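Long-range contact in lipid A deacylase PagL (Pseudomonas aeruginosa, PDB 2ERV), which hydrolyses the ester bond at the 3 position of lipid A in the outer membrane, releasing the primary fatty acyl chain from lipopolysaccharide: residues Gln96-Ser100 with Lys133-Ile139. Coordinates in Å, arbitrary orientation, origin at the centre of the assembly. Numbering follows the deposited sequence.
Sequences QNLGS and KQPNDGI
The ring of Pro135, after a cis peptide bond, packs on Asn97: Pro135 CG lies 3.6 Å from both Asn97 ND2 and Asn97 O. Left-handed Asn136 (phi/psi 44/58) leads into Asp137. The loop 133-139 runs antiparallel to 96-100, Leu98 CA 4.6 Å from Asn136 CA. Asn97 N donates to Asp137 OD2 (2.8 Å; Asp137 chi1 m), and Asp137 N to Asn97 O (2.9 Å). Gln96, chi1 and chi2 both m, gives NE2 to Gly138 O (3.1 Å). Here the beta-hairpin of strands 92-93 and 96-97 meets, at one end of the outer-membrane beta-barrel, the loop between strands 119-128 (catalytic His126, Ser128) and 139-149 (catalytic Glu140). Asn97 (chi1 t) forms an Asx turn, its OD1 accepting from Gly99 N (3.1 Å). At Gly99 (86/-50) a CB would clash with Lys133 O and Gln134 O, and with Leu98 O. One water links Leu98 O (3.0 Å), Asn136 OD1 (2.7 Å) and Gly138 N (2.9 Å). Asn136 OD1 also accepts from Asn129 N, a residue critical for activity.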
loop_
_atom_site.group_PDB
_atom_site.type_symbol
_atom_site.label_atom_id
_atom_site.label_comp_id
_atom_site.label_asym_id
_atom_site.label_seq_id
_atom_site.Cartn_x
_atom_site.Cartn_y
_atom_site.Cartn_z
ATOM N N GLN A 96 15.120 5.805 9.452
ATOM C CA GLN A 96 14.063 6.586 10.129
ATOM C C GLN A 96 13.799 6.131 11.564
ATOM O O GLN A 96 13.751 4.955 11.830
ATOM C CB GLN A 96 12.727 6.497 9.367
ATOM C CG GLN A 96 12.765 6.869 7.848
ATOM C CD GLN A 96 13.350 8.255 7.579
ATOM O OE1 GLN A 96 14.495 8.353 7.143
ATOM N NE2 GLN A 96 12.561 9.308 7.801
ATOM N N ASN A 97 13.622 7.081 12.482
ATOM C CA ASN A 97 13.152 6.746 13.826
ATOM C C ASN A 97 11.690 7.078 13.878
ATOM O O ASN A 97 11.311 8.257 13.919
ATOM C CB ASN A 97 13.944 7.505 14.876
ATOM C CG ASN A 97 13.555 7.130 16.314
ATOM O OD1 ASN A 97 12.578 6.446 16.562
ATOM N ND2 ASN A 97 14.304 7.646 17.256
ATOM N N LEU A 98 10.860 6.046 13.787
ATOM C CA LEU A 98 9.409 6.219 13.774
ATOM C C LEU A 98 8.800 6.599 15.127
ATOM O O LEU A 98 7.651 7.063 15.191
ATOM C CB LEU A 98 8.748 4.944 13.290
ATOM C CG LEU A 98 9.174 4.423 11.912
ATOM C CD1 LEU A 98 8.407 3.168 11.649
ATOM C CD2 LEU A 98 8.821 5.514 10.912
ATOM N N GLY A 99 9.534 6.338 16.210
ATOM C CA GLY A 99 9.029 6.631 17.560
ATOM C C GLY A 99 8.195 5.505 18.129
ATOM O O GLY A 99 8.422 5.051 19.258
ATOM N N SER A 100 7.233 5.050 17.339
ATOM C CA SER A 100 6.352 3.959 17.718
ATOM C C SER A 100 6.390 2.831 16.672
ATOM O O SER A 100 6.650 3.082 15.493
ATOM C CB SER A 100 4.924 4.471 17.869
ATOM O OG SER A 100 4.399 4.981 16.656
ATOM N N LYS A 133 3.946 9.909 18.941
ATOM C CA LYS A 133 5.154 9.514 19.622
ATOM C C LYS A 133 6.353 10.061 18.873
ATOM O O LYS A 133 6.586 9.682 17.693
ATOM C CB LYS A 133 5.208 7.985 19.739
ATOM C CG LYS A 133 6.500 7.468 20.289
ATOM C CD LYS A 133 6.577 7.654 21.774
ATOM C CE LYS A 133 7.616 6.711 22.336
ATOM N NZ LYS A 133 7.972 7.161 23.715
ATOM N N GLN A 134 7.106 10.946 19.524
ATOM C CA GLN A 134 8.296 11.568 18.907
ATOM C C GLN A 134 9.399 10.529 18.732
ATOM O O GLN A 134 9.444 9.586 19.512
ATOM C CB GLN A 134 8.828 12.733 19.784
ATOM C CG GLN A 134 7.962 13.960 19.789
ATOM C CD GLN A 134 7.313 14.227 18.443
ATOM O OE1 GLN A 134 7.968 14.202 17.398
ATOM N NE2 GLN A 134 6.012 14.430 18.461
ATOM N N PRO A 135 10.342 10.709 17.790
ATOM C CA PRO A 135 10.391 11.836 16.849
ATOM C C PRO A 135 9.512 11.682 15.590
ATOM O O PRO A 135 9.568 12.544 14.691
ATOM C CB PRO A 135 11.869 11.880 16.437
ATOM C CG PRO A 135 12.281 10.474 16.521
ATOM C CD PRO A 135 11.544 9.860 17.700
ATOM N N ASN A 136 8.724 10.616 15.514
ATOM C CA ASN A 136 7.790 10.470 14.357
ATOM C C ASN A 136 8.421 10.816 13.010
ATOM O O ASN A 136 7.947 11.727 12.319
ATOM C CB ASN A 136 6.567 11.366 14.585
ATOM C CG ASN A 136 5.461 11.132 13.536
ATOM O OD1 ASN A 136 5.301 10.028 13.040
ATOM N ND2 ASN A 136 4.676 12.161 13.255
ATOM N N ASP A 137 9.506 10.132 12.619
ATOM C CA ASP A 137 10.189 10.538 11.392
ATOM C C ASP A 137 9.325 10.236 10.147
ATOM O O ASP A 137 9.531 10.816 9.081
ATOM C CB ASP A 137 11.522 9.835 11.218
ATOM C CG ASP A 137 12.617 10.357 12.131
ATOM O OD1 ASP A 137 12.416 11.356 12.867
ATOM O OD2 ASP A 137 13.754 9.830 12.122
ATOM N N GLY A 138 8.394 9.308 10.296
ATOM C CA GLY A 138 7.622 8.733 9.175
ATOM C C GLY A 138 8.539 7.950 8.230
ATOM O O GLY A 138 9.754 8.127 8.247
ATOM N N ILE A 139 7.961 7.118 7.368
ATOM C CA ILE A 139 8.727 6.504 6.287
ATOM C C ILE A 139 7.735 6.221 5.133
ATOM O O ILE A 139 6.507 6.119 5.341
ATOM C CB ILE A 139 9.378 5.182 6.767
ATOM C CG1 ILE A 139 10.470 4.655 5.769
ATOM C CG2 ILE A 139 8.311 4.160 7.053
ATOM C CD1 ILE A 139 11.334 3.508 6.322
HETATM O O HOH W 1 6.875 7.945 12.402
#